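PDB 4BY6: general negative regulator of transcription subunit 2 from Saccharomyces cerevisiae, which serves as a NOT-module subunit needed for the integrity of the CCR4-NOT complex, which acts in transcription regulation and as the major cytoplasmic mRNA deadenylase. Local coordinates for residues R51-F56 / V68-F72; C93-I97 / V123-L127; F113-Y117 / L143-L147; W137-K141 / L185-M191. All blocks are in the same frame, centred on the assembly; numbering follows the deposited sequence.

Contact 1 stands apart, its centre 29 to 40 Å from the others, in the long irregular region that meets subunits 1 and 5 of the complex. The other three belong to the globular C-terminal part. Contacts 2 and 3 have centres 16 Å apart and are joined by a probable hydrogen bond from Q125 NE2 to F116 O, 3.0 Å. Contacts 3 and 4, with centres 12 Å apart, share a sheet: L147 O lies 2.8 Å from R138 N, and A145 O lies 2.9 Å from H140 N. A glycerol lies about 2 Å from the side chain of E126 in contact 2, and a glycerol lies about 4 Å from that of M191 in contact 4; glycerol here probably comes from the crystallisation liquor.

Contact 1 of 4, residues R51-F56 / V68-F72; sequences RVLDTF and VEPRF
Two irregular segments of the extended region, packed between the chains of subunits 1 and 5, lie against each other with T55 and P70 nearest at 5.6 Å between CA atoms. Residues 51-56 make a tight bend: R51 is extended, L53 and D54 form a 3-10 turn, and T55 N to V52 O (3.4 Å) and F56 N to L53 O (3.3 Å) are weak hydrogen bonds. Residues 68-72 stay extended. R51 (m, t, p) curls back so that its NE and NH2 each donate to D54 OD2, both at 3.1 Å, while D54 is m and points its CA-to-CB bond toward the other segment. R71 (m, t, m) leaves its backbone sideways, yet its long chain brings NH2 to 3.7 Å from D54 OD1, a long salt bridge. V68, also m, puts CG2 3.8 Å from T55 O and 3.9 Å from F56 O. P70, with a C-gamma endo ring, sets CB 3.5 Å from D54 O and 4.0 Å from T55 CG2; its compact ring suits this close approach. E69 turns away, and its backbone N and O bond to D100 of subunit 5 and a basic side chain of subunit 1. Because one carboxylate serves two guanidiniums, R51 NH2 and R71 NH2 can approach to 4.1 Å: the salt-bridge network offsets the repulsion between like charges.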
loop_
_atom_site.group_PDB
_atom_site.type_symbol
_atom_site.label_atom_id
_atom_site.label_comp_id
_atom_site.label_asym_id
_atom_site.label_seq_id
_atom_site.Cartn_x
_atom_site.Cartn_y
_atom_site.Cartn_z
ATOM N N ARG E 51 -0.965 9.632 4.602
ATOM C CA ARG E 51 -1.081 8.433 3.770
ATOM C C ARG E 51 0.217 7.635 3.751
ATOM O O ARG E 51 1.277 8.160 3.396
ATOM C CB ARG E 51 -1.480 8.817 2.342
ATOM C CG ARG E 51 -2.915 9.291 2.246
ATOM C CD ARG E 51 -3.197 10.131 1.007
ATOM N NE ARG E 51 -2.979 9.405 -0.242
ATOM C CZ ARG E 51 -3.624 9.673 -1.375
ATOM N NH1 ARG E 51 -4.553 10.622 -1.400
ATOM N NH2 ARG E 51 -3.371 8.973 -2.470
ATOM N N VAL E 52 0.143 6.365 4.115
ATOM C CA VAL E 52 1.335 5.526 4.121
ATOM C C VAL E 52 1.373 4.586 2.926
ATOM O O VAL E 52 2.448 4.105 2.543
ATOM C CB VAL E 52 1.438 4.686 5.409
ATOM C CG1 VAL E 52 1.405 5.593 6.613
ATOM C CG2 VAL E 52 0.284 3.703 5.478
ATOM N N LEU E 53 0.206 4.321 2.345
ATOM C CA LEU E 53 0.091 3.279 1.334
ATOM C C LEU E 53 0.749 3.634 -0.004
ATOM O O LEU E 53 1.171 2.746 -0.742
ATOM C CB LEU E 53 -1.386 2.934 1.119
ATOM C CG LEU E 53 -1.979 2.024 2.201
ATOM C CD1 LEU E 53 -3.465 1.770 1.994
ATOM C CD2 LEU E 53 -1.209 0.697 2.229
ATOM N N ASP E 54 0.879 4.920 -0.302
ATOM C CA ASP E 54 1.398 5.330 -1.605
ATOM C C ASP E 54 2.918 5.267 -1.692
ATOM O O ASP E 54 3.500 5.521 -2.755
ATOM C CB ASP E 54 0.900 6.724 -1.936
ATOM C CG ASP E 54 -0.587 6.744 -2.165
ATOM O OD1 ASP E 54 -0.990 6.492 -3.332
ATOM O OD2 ASP E 54 -1.341 6.974 -1.178
ATOM N N THR E 55 3.540 4.929 -0.563
ATOM C CA THR E 55 4.984 4.710 -0.455
ATOM C C THR E 55 5.295 3.378 0.229
ATOM O O THR E 55 6.435 3.144 0.655
ATOM C CB THR E 55 5.681 5.851 0.315
ATOM O OG1 THR E 55 4.757 6.420 1.258
ATOM C CG2 THR E 55 6.094 6.929 -0.644
ATOM N N PHE E 56 4.267 2.526 0.304
ATOM C CA PHE E 56 4.325 1.173 0.866
ATOM C C PHE E 56 5.333 0.284 0.132
ATOM O O PHE E 56 5.152 -0.059 -1.050
ATOM C CB PHE E 56 2.930 0.550 0.791
ATOM C CG PHE E 56 2.699 -0.619 1.722
ATOM C CD1 PHE E 56 2.621 -0.434 3.091
ATOM C CD2 PHE E 56 2.478 -1.886 1.214
ATOM C CE1 PHE E 56 2.369 -1.494 3.934
ATOM C CE2 PHE E 56 2.225 -2.948 2.053
ATOM C CZ PHE E 56 2.168 -2.750 3.413
ATOM N N VAL E 68 10.585 3.387 -2.056
ATOM C CA VAL E 68 10.196 3.123 -3.435
ATOM C C VAL E 68 9.591 4.362 -4.022
ATOM O O VAL E 68 8.956 5.162 -3.327
ATOM C CB VAL E 68 9.190 1.927 -3.565
ATOM C CG1 VAL E 68 9.871 0.624 -3.168
ATOM C CG2 VAL E 68 7.963 2.145 -2.708
ATOM N N GLU E 69 9.808 4.536 -5.312
ATOM C CA GLU E 69 9.344 5.736 -5.986
ATOM C C GLU E 69 7.822 5.745 -6.112
ATOM O O GLU E 69 7.228 4.836 -6.702
ATOM C CB GLU E 69 10.021 5.835 -7.346
ATOM C CG GLU E 69 9.820 7.130 -8.088
ATOM C CD GLU E 69 10.620 7.135 -9.364
ATOM O OE1 GLU E 69 11.841 7.424 -9.278
ATOM O OE2 GLU E 69 10.040 6.778 -10.424
ATOM N N PRO E 70 7.182 6.758 -5.519
ATOM C CA PRO E 70 5.725 6.897 -5.593
ATOM C C PRO E 70 5.281 7.421 -6.950
ATOM O O PRO E 70 6.134 7.695 -7.801
ATOM C CB PRO E 70 5.420 7.922 -4.497
ATOM C CG PRO E 70 6.658 8.770 -4.455
ATOM C CD PRO E 70 7.802 7.813 -4.702
ATOM N N ARG E 71 3.972 7.563 -7.144
ATOM C CA ARG E 71 3.459 8.287 -8.293
ATOM C C ARG E 71 3.794 9.749 -8.114
ATOM O O ARG E 71 3.824 10.238 -6.992
ATOM C CB ARG E 71 1.955 8.139 -8.403
ATOM C CG ARG E 71 1.450 6.748 -8.584
ATOM C CD ARG E 71 -0.062 6.761 -8.784
ATOM N NE ARG E 71 -0.769 7.147 -7.568
ATOM C CZ ARG E 71 -1.996 7.648 -7.539
ATOM N NH1 ARG E 71 -2.678 7.809 -8.666
ATOM N NH2 ARG E 71 -2.551 7.963 -6.380
ATOM N N PHE E 72 4.052 10.462 -9.198
ATOM C CA PHE E 72 4.237 11.908 -9.074
ATOM C C PHE E 72 4.027 12.596 -10.411
ATOM O O PHE E 72 4.194 11.988 -11.467
ATOM C CB PHE E 72 5.617 12.249 -8.509
ATOM C CG PHE E 72 6.745 11.885 -9.413
ATOM C CD1 PHE E 72 7.307 12.831 -10.252
ATOM C CD2 PHE E 72 7.248 10.598 -9.429
ATOM C CE1 PHE E 72 8.351 12.501 -11.082
ATOM C CE2 PHE E 72 8.287 10.267 -10.262
ATOM C CZ PHE E 72 8.837 11.221 -11.090
#

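Contact 2 of 4, residues C93-I97 / V123-L127; sequences CFNSI and VIQEL
Residues 93-97, an irregular loop, lie along the first turn of helix 123-134. F94 faces I124 and N95 faces V123, each pair at 6.0 Å between CA atoms. The helical turn, closed by L127 N to V123 O at 2.9 Å, gathers V123, I124, E126 and L127 toward the loop. Apolar side-chain contacts come first. F94 is m and I124 is t, p, which lays I124 CD1 over the ring face, 4.1 Å from its centroid, as a CH-pi contact. I97 (m, m) sends CD1 to 3.9 Å from both V123 CG1 and L127 CD2. Contacts of backbone carbonyls with aliphatic carbons form the second kind: F94 O lies 3.3 Å from V123 CB, and forked L127 meets S96 O with CD1 (3.9 Å) and I97 O with CD2 (3.6 Å). The subunit 5 chain adjoins this helix start: its S110 OG bonds to both F94 O and I124 N, its L111 N to N95 OD1. Loop and helix thus join hydrophobically, with polar groups answered elsewhere.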
loop_
_atom_site.group_PDB
_atom_site.type_symbol
_atom_site.label_atom_id
_atom_site.label_comp_id
_atom_site.label_asym_id
_atom_site.label_seq_id
_atom_site.Cartn_x
_atom_site.Cartn_y
_atom_site.Cartn_z
ATOM N N CYS E 93 24.975 18.887 -19.213
ATOM C CA CYS E 93 25.857 17.795 -18.861
ATOM C C CYS E 93 27.161 18.393 -18.305
ATOM O O CYS E 93 27.377 19.586 -18.401
ATOM C CB CYS E 93 26.107 16.900 -20.077
ATOM S SG CYS E 93 26.681 17.797 -21.484
ATOM N N PHE E 94 28.024 17.576 -17.715
ATOM C CA PHE E 94 29.310 18.060 -17.253
ATOM C C PHE E 94 30.372 17.094 -17.746
ATOM O O PHE E 94 30.777 16.188 -17.010
ATOM C CB PHE E 94 29.361 18.155 -15.739
ATOM C CG PHE E 94 28.486 19.222 -15.157
ATOM C CD1 PHE E 94 28.962 20.509 -14.978
ATOM C CD2 PHE E 94 27.200 18.928 -14.742
ATOM C CE1 PHE E 94 28.158 21.487 -14.426
ATOM C CE2 PHE E 94 26.388 19.912 -14.194
ATOM C CZ PHE E 94 26.869 21.186 -14.035
ATOM N N ASN E 95 30.817 17.272 -18.989
ATOM C CA ASN E 95 31.715 16.298 -19.581
ATOM C C ASN E 95 33.115 16.821 -19.760
ATOM O O ASN E 95 33.958 16.117 -20.304
ATOM C CB ASN E 95 31.186 15.811 -20.932
ATOM C CG ASN E 95 29.866 15.079 -20.812
ATOM O OD1 ASN E 95 29.582 14.441 -19.798
ATOM N ND2 ASN E 95 29.052 15.157 -21.859
ATOM N N SER E 96 33.382 18.051 -19.321
ATOM C CA SER E 96 34.699 18.659 -19.604
ATOM C C SER E 96 35.448 19.172 -18.389
ATOM O O SER E 96 35.064 20.184 -17.797
ATOM C CB SER E 96 34.559 19.806 -20.590
ATOM O OG SER E 96 35.812 20.417 -20.769
ATOM N N ILE E 97 36.524 18.482 -18.032
ATOM C CA ILE E 97 37.374 18.925 -16.934
ATOM C C ILE E 97 37.860 20.357 -17.189
ATOM O O ILE E 97 37.868 21.186 -16.297
ATOM C CB ILE E 97 38.605 17.987 -16.747
ATOM C CG1 ILE E 97 38.176 16.571 -16.366
ATOM C CG2 ILE E 97 39.565 18.545 -15.716
ATOM C CD1 ILE E 97 37.752 16.447 -14.930
ATOM N N VAL E 123 33.316 13.016 -14.319
ATOM C CA VAL E 123 33.911 14.350 -14.400
ATOM C C VAL E 123 33.413 15.274 -13.276
ATOM O O VAL E 123 34.205 15.997 -12.654
ATOM C CB VAL E 123 33.600 15.016 -15.770
ATOM C CG1 VAL E 123 33.971 16.497 -15.771
ATOM C CG2 VAL E 123 34.317 14.298 -16.882
ATOM N N ILE E 124 32.113 15.244 -12.996
ATOM C CA ILE E 124 31.579 16.179 -12.026
ATOM C C ILE E 124 32.087 15.843 -10.600
ATOM O O ILE E 124 32.306 16.736 -9.785
ATOM C CB ILE E 124 30.025 16.220 -12.097
ATOM C CG1 ILE E 124 29.474 17.400 -11.293
ATOM C CG2 ILE E 124 29.419 14.939 -11.609
ATOM C CD1 ILE E 124 30.120 18.740 -11.657
ATOM N N GLN E 125 32.351 14.575 -10.310
ATOM C CA GLN E 125 32.896 14.244 -8.995
ATOM C C GLN E 125 34.303 14.836 -8.862
ATOM O O GLN E 125 34.628 15.458 -7.845
ATOM C CB GLN E 125 32.925 12.729 -8.766
ATOM C CG GLN E 125 33.408 12.321 -7.367
ATOM C CD GLN E 125 33.355 10.823 -7.122
ATOM O OE1 GLN E 125 33.923 10.025 -7.872
ATOM N NE2 GLN E 125 32.661 10.434 -6.069
ATOM N N GLU E 126 35.118 14.674 -9.900
ATOM C CA GLU E 126 36.451 15.255 -9.899
ATOM C C GLU E 126 36.428 16.803 -9.828
ATOM O O GLU E 126 37.263 17.432 -9.155
ATOM C CB GLU E 126 37.223 14.809 -11.134
ATOM C CG GLU E 126 38.647 15.333 -11.189
ATOM C CD GLU E 126 39.581 14.613 -10.226
ATOM O OE1 GLU E 126 39.203 13.549 -9.683
ATOM O OE2 GLU E 126 40.690 15.132 -9.997
ATOM N N LEU E 127 35.495 17.424 -10.536
ATOM C CA LEU E 127 35.458 18.871 -10.535
ATOM C C LEU E 127 35.019 19.402 -9.155
ATOM O O LEU E 127 35.587 20.371 -8.637
ATOM C CB LEU E 127 34.547 19.376 -11.653
ATOM C CG LEU E 127 35.070 19.239 -13.093
ATOM C CD1 LEU E 127 34.172 19.999 -14.030
ATOM C CD2 LEU E 127 36.512 19.719 -13.270
#

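Contact 3 of 4, residues F113-Y117 / L143-L147; sequences FFLFY and LKAWL
This is a buried aromatic contact between helix 109-118 and the start of strand 145-149, in the SH3-like C-terminal part of the protein. The local axes run roughly antiparallel, at 149°, and approach to 11.0 Å, a gap that large rings are suited to fill; F113 and W146 are 8.5 Å apart between CA atoms. W146 (m, chi2 84°) points toward the helix and presents its edge to the face of F116 (t): F116 CE2 to W146 NE1 is 3.3 Å, with ring centroids 4.6 Å apart and planes at 75°. F113 (m) lays CE1 over the indole, 3.6 Å from W146 CG, its ring tilted obliquely at 39°. Y117, also m, donates from OH to K144 O at 2.7 Å, a bond phenylalanine could not make. K144, left-handed at 50/55, and A145 both face H140 in a G1 beta bulge. Around this cluster, helix 123-134 adds L132 against F113 and W146, strand 138-140 supplies Y139 beside W146 and F116, and F171 of strand 163-172 stacks on F113.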
loop_
_atom_site.group_PDB
_atom_site.type_symbol
_atom_site.label_atom_id
_atom_site.label_comp_id
_atom_site.label_asym_id
_atom_site.label_seq_id
_atom_site.Cartn_x
_atom_site.Cartn_y
_atom_site.Cartn_z
ATOM N N PHE E 113 28.947 19.090 -2.478
ATOM C CA PHE E 113 28.887 17.862 -1.699
ATOM C C PHE E 113 27.872 16.887 -2.312
ATOM O O PHE E 113 28.143 15.693 -2.472
ATOM C CB PHE E 113 28.510 18.153 -0.251
ATOM C CG PHE E 113 29.578 18.840 0.534
ATOM C CD1 PHE E 113 30.917 18.591 0.277
ATOM C CD2 PHE E 113 29.238 19.719 1.558
ATOM C CE1 PHE E 113 31.902 19.212 1.028
ATOM C CE2 PHE E 113 30.217 20.355 2.315
ATOM C CZ PHE E 113 31.548 20.114 2.051
ATOM N N PHE E 114 26.690 17.412 -2.623
ATOM C CA PHE E 114 25.627 16.635 -3.241
ATOM C C PHE E 114 26.112 15.929 -4.510
ATOM O O PHE E 114 25.967 14.708 -4.669
ATOM C CB PHE E 114 24.457 17.542 -3.572
ATOM C CG PHE E 114 23.309 16.837 -4.193
ATOM C CD1 PHE E 114 22.266 16.364 -3.402
ATOM C CD2 PHE E 114 23.259 16.649 -5.575
ATOM C CE1 PHE E 114 21.183 15.700 -3.968
ATOM C CE2 PHE E 114 22.174 15.981 -6.164
ATOM C CZ PHE E 114 21.136 15.510 -5.358
ATOM N N LEU E 115 26.671 16.713 -5.425
ATOM C CA LEU E 115 27.223 16.144 -6.649
ATOM C C LEU E 115 28.315 15.102 -6.384
ATOM O O LEU E 115 28.283 14.009 -6.949
ATOM C CB LEU E 115 27.778 17.261 -7.521
ATOM C CG LEU E 115 26.693 18.106 -8.161
ATOM C CD1 LEU E 115 27.334 19.337 -8.791
ATOM C CD2 LEU E 115 25.924 17.255 -9.194
ATOM N N PHE E 116 29.266 15.442 -5.514
ATOM C CA PHE E 116 30.385 14.559 -5.184
ATOM C C PHE E 116 29.913 13.202 -4.628
ATOM O O PHE E 116 30.527 12.166 -4.873
ATOM C CB PHE E 116 31.306 15.250 -4.176
ATOM C CG PHE E 116 32.382 14.362 -3.614
ATOM C CD1 PHE E 116 33.599 14.235 -4.252
ATOM C CD2 PHE E 116 32.171 13.653 -2.428
ATOM C CE1 PHE E 116 34.605 13.425 -3.732
ATOM C CE2 PHE E 116 33.171 12.843 -1.890
ATOM C CZ PHE E 116 34.392 12.732 -2.540
ATOM N N TYR E 117 28.826 13.219 -3.870
ATOM C CA TYR E 117 28.289 11.997 -3.299
ATOM C C TYR E 117 27.268 11.326 -4.212
ATOM O O TYR E 117 26.819 10.229 -3.904
ATOM C CB TYR E 117 27.639 12.274 -1.953
ATOM C CG TYR E 117 28.613 12.407 -0.819
ATOM C CD1 TYR E 117 29.242 11.287 -0.279
ATOM C CD2 TYR E 117 28.908 13.651 -0.274
ATOM C CE1 TYR E 117 30.129 11.392 0.774
ATOM C CE2 TYR E 117 29.807 13.769 0.780
ATOM C CZ TYR E 117 30.410 12.633 1.304
ATOM O OH TYR E 117 31.304 12.761 2.352
ATOM N N LEU E 143 36.974 7.899 6.374
ATOM C CA LEU E 143 35.633 8.285 6.789
ATOM C C LEU E 143 34.764 8.645 5.576
ATOM O O LEU E 143 33.545 8.703 5.691
ATOM C CB LEU E 143 35.683 9.473 7.747
ATOM C CG LEU E 143 36.170 9.264 9.175
ATOM C CD1 LEU E 143 36.305 10.631 9.898
ATOM C CD2 LEU E 143 35.207 8.357 9.879
ATOM N N LYS E 144 35.406 8.911 4.434
ATOM C CA LYS E 144 34.731 9.397 3.227
ATOM C C LYS E 144 33.844 10.575 3.591
ATOM O O LYS E 144 32.636 10.596 3.360
ATOM C CB LYS E 144 33.960 8.270 2.559
ATOM C CG LYS E 144 34.836 7.013 2.492
ATOM C CD LYS E 144 34.666 6.210 1.219
ATOM C CE LYS E 144 35.874 5.312 1.010
ATOM N NZ LYS E 144 35.954 4.734 -0.371
ATOM N N ALA E 145 34.479 11.557 4.204
ATOM C CA ALA E 145 33.776 12.726 4.664
ATOM C C ALA E 145 34.687 13.933 4.521
ATOM O O ALA E 145 35.896 13.812 4.732
ATOM C CB ALA E 145 33.364 12.544 6.076
ATOM N N TRP E 146 34.114 15.084 4.172
ATOM C CA TRP E 146 34.900 16.317 4.052
ATOM C C TRP E 146 34.950 17.100 5.367
ATOM O O TRP E 146 33.944 17.207 6.094
ATOM C CB TRP E 146 34.330 17.226 2.968
ATOM C CG TRP E 146 34.416 16.725 1.563
ATOM C CD1 TRP E 146 33.545 15.888 0.931
ATOM C CD2 TRP E 146 35.405 17.077 0.594
ATOM N NE1 TRP E 146 33.946 15.679 -0.369
ATOM C CE2 TRP E 146 35.082 16.402 -0.600
ATOM C CE3 TRP E 146 36.542 17.886 0.628
ATOM C CZ2 TRP E 146 35.844 16.519 -1.745
ATOM C CZ3 TRP E 146 37.292 18.006 -0.503
ATOM C CH2 TRP E 146 36.945 17.326 -1.682
ATOM N N LEU E 147 36.113 17.673 5.658
ATOM C CA LEU E 147 36.280 18.497 6.845
ATOM C C LEU E 147 37.001 19.761 6.488
ATOM O O LEU E 147 37.753 19.782 5.518
ATOM C CB LEU E 147 37.060 17.752 7.921
ATOM C CG LEU E 147 38.390 17.177 7.446
ATOM C CD1 LEU E 147 39.506 18.156 7.596
ATOM C CD2 LEU E 147 38.682 16.006 8.309
#

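Contact 4 of 4, residues W137-K141 / L185-M191; sequences WRYHK and LFYNAIM
Four hydrogen bonds tie the C-terminus to strand 138-140: K141 N to A189 O (2.7 Å), K141 NZ to N188 O (2.7 Å), M191 N to Y139 O (3.0 Å) and Y139 N to M191 O (3.3 Å). Y139 OH also bonds to F118 O of the subunit 5 chain. This is consistent with barrel closure in an SH3-like fold: a 3-10 turn (187-189) after strand 177-186 leads the chain end back antiparallel to strand 138-140. Y139 and M191 form the hydrogen-bonded pair; H140 and I190, CA atoms 4.4 Å apart, are the non-hydrogen-bonded bridge, with a CA-H...O contact from I190 CA to Y139 O (3.2 Å). Lysine suits position 141: m then fully extended, it spans to the turn. The R138 side chain lies along I190 (NE to CD1 3.6 Å), its NH2 in a long, weak ion pair with E164. M191 (p, t, m) places CG 3.8 Å from Y139 CD2 and SD 5.3 Å from the Y139 ring centroid, an edge-on Met-aromatic contact.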
loop_
_atom_site.group_PDB
_atom_site.type_symbol
_atom_site.label_atom_id
_atom_site.label_comp_id
_atom_site.label_asym_id
_atom_site.label_seq_id
_atom_site.Cartn_x
_atom_site.Cartn_y
_atom_site.Cartn_z
ATOM N N TRP E 137 38.522 22.871 1.811
ATOM C CA TRP E 137 37.994 21.637 2.379
ATOM C C TRP E 137 39.006 20.542 2.114
ATOM O O TRP E 137 39.638 20.520 1.065
ATOM C CB TRP E 137 36.647 21.256 1.754
ATOM C CG TRP E 137 35.524 22.070 2.232
ATOM C CD1 TRP E 137 35.081 23.252 1.699
ATOM C CD2 TRP E 137 34.669 21.781 3.336
ATOM N NE1 TRP E 137 34.008 23.714 2.412
ATOM C CE2 TRP E 137 33.730 22.830 3.424
ATOM C CE3 TRP E 137 34.602 20.737 4.263
ATOM C CZ2 TRP E 137 32.731 22.863 4.405
ATOM C CZ3 TRP E 137 33.617 20.772 5.236
ATOM C CH2 TRP E 137 32.690 21.830 5.297
ATOM N N ARG E 138 39.151 19.621 3.047
ATOM C CA ARG E 138 39.994 18.464 2.821
ATOM C C ARG E 138 39.143 17.196 2.934
ATOM O O ARG E 138 38.211 17.128 3.738
ATOM C CB ARG E 138 41.152 18.444 3.813
ATOM C CG ARG E 138 42.297 19.385 3.478
ATOM C CD ARG E 138 42.601 20.289 4.692
ATOM N NE ARG E 138 43.775 19.934 5.512
ATOM C CZ ARG E 138 44.052 20.493 6.694
ATOM N NH1 ARG E 138 43.234 21.416 7.195
ATOM N NH2 ARG E 138 45.137 20.133 7.386
ATOM N N TYR E 139 39.442 16.207 2.100
ATOM C CA TYR E 139 38.663 14.965 2.068
ATOM C C TYR E 139 39.302 13.825 2.877
ATOM O O TYR E 139 40.429 13.416 2.604
ATOM C CB TYR E 139 38.459 14.517 0.615
ATOM C CG TYR E 139 37.717 13.217 0.491
ATOM C CD1 TYR E 139 36.354 13.147 0.753
ATOM C CD2 TYR E 139 38.373 12.061 0.110
ATOM C CE1 TYR E 139 35.671 11.965 0.650
ATOM C CE2 TYR E 139 37.693 10.873 -0.004
ATOM C CZ TYR E 139 36.343 10.827 0.266
ATOM O OH TYR E 139 35.669 9.634 0.137
ATOM N N HIS E 140 38.582 13.319 3.875
ATOM C CA HIS E 140 39.075 12.200 4.679
ATOM C C HIS E 140 38.828 10.867 3.991
ATOM O O HIS E 140 37.679 10.512 3.712
ATOM C CB HIS E 140 38.415 12.205 6.053
ATOM C CG HIS E 140 39.112 11.346 7.059
ATOM N ND1 HIS E 140 38.777 10.021 7.265
ATOM C CD2 HIS E 140 40.134 11.613 7.904
ATOM C CE1 HIS E 140 39.550 9.518 8.214
ATOM N NE2 HIS E 140 40.387 10.460 8.615
ATOM N N LYS E 141 39.908 10.129 3.747
ATOM C CA LYS E 141 39.866 8.912 2.936
ATOM C C LYS E 141 39.070 7.759 3.525
ATOM O O LYS E 141 38.296 7.109 2.802
ATOM C CB LYS E 141 41.276 8.418 2.678
ATOM C CG LYS E 141 42.136 9.373 1.887
ATOM C CD LYS E 141 43.550 8.875 1.985
ATOM C CE LYS E 141 44.529 9.774 1.311
ATOM N NZ LYS E 141 45.873 9.236 1.625
ATOM N N LEU E 185 43.851 14.496 13.777
ATOM C CA LEU E 185 43.800 14.280 12.345
ATOM C C LEU E 185 45.137 13.838 11.784
ATOM O O LEU E 185 46.148 14.527 11.964
ATOM C CB LEU E 185 43.380 15.577 11.672
ATOM C CG LEU E 185 43.482 15.536 10.167
ATOM C CD1 LEU E 185 42.462 14.530 9.642
ATOM C CD2 LEU E 185 43.228 16.934 9.667
ATOM N N PHE E 186 45.139 12.717 11.076
ATOM C CA PHE E 186 46.365 12.191 10.496
ATOM C C PHE E 186 46.492 12.584 9.046
ATOM O O PHE E 186 45.574 12.346 8.269
ATOM C CB PHE E 186 46.413 10.671 10.634
ATOM C CG PHE E 186 46.858 10.215 11.982
ATOM C CD1 PHE E 186 45.953 10.098 13.029
ATOM C CD2 PHE E 186 48.199 9.938 12.225
ATOM C CE1 PHE E 186 46.378 9.686 14.293
ATOM C CE2 PHE E 186 48.623 9.535 13.481
ATOM C CZ PHE E 186 47.705 9.409 14.512
ATOM N N TYR E 187 47.636 13.164 8.680
ATOM C CA TYR E 187 47.803 13.703 7.336
ATOM C C TYR E 187 47.766 12.639 6.227
ATOM O O TYR E 187 47.322 12.943 5.129
ATOM C CB TYR E 187 49.103 14.477 7.248
ATOM C CG TYR E 187 49.211 15.672 8.181
ATOM C CD1 TYR E 187 48.356 16.761 8.063
ATOM C CD2 TYR E 187 50.177 15.708 9.177
ATOM C CE1 TYR E 187 48.464 17.852 8.919
ATOM C CE2 TYR E 187 50.287 16.787 10.037
ATOM C CZ TYR E 187 49.428 17.865 9.907
ATOM O OH TYR E 187 49.553 18.964 10.755
ATOM N N ASN E 188 48.223 11.412 6.500
ATOM C CA ASN E 188 48.114 10.327 5.508
ATOM C C ASN E 188 46.638 9.955 5.185
ATOM O O ASN E 188 46.365 9.181 4.264
ATOM C CB ASN E 188 48.925 9.077 5.935
ATOM C CG ASN E 188 48.346 8.342 7.145
ATOM O OD1 ASN E 188 47.362 8.756 7.755
ATOM N ND2 ASN E 188 48.973 7.228 7.489
ATOM N N ALA E 189 45.700 10.503 5.954
ATOM C CA ALA E 189 44.306 10.125 5.845
ATOM C C ALA E 189 43.478 11.156 5.059
ATOM O O ALA E 189 42.302 10.918 4.741
ATOM C CB ALA E 189 43.719 9.943 7.231
ATOM N N ILE E 190 44.075 12.297 4.727
ATOM C CA ILE E 190 43.308 13.290 3.990
ATOM C C ILE E 190 43.981 13.580 2.659
ATOM O O ILE E 190 45.195 13.422 2.524
ATOM C CB ILE E 190 43.135 14.598 4.782
ATOM C CG1 ILE E 190 44.471 15.081 5.318
ATOM C CG2 ILE E 190 42.175 14.417 5.957
ATOM C CD1 ILE E 190 44.353 16.446 6.017
ATOM N N MET E 191 43.195 14.011 1.679
ATOM C CA MET E 191 43.747 14.303 0.361
ATOM C C MET E 191 43.180 15.598 -0.211
ATOM O O MET E 191 42.228 16.152 0.340
ATOM C CB MET E 191 43.477 13.139 -0.594
ATOM C CG MET E 191 42.039 12.702 -0.659
ATOM S SD MET E 191 41.763 11.396 -1.889
ATOM C CE MET E 191 42.241 12.231 -3.403
#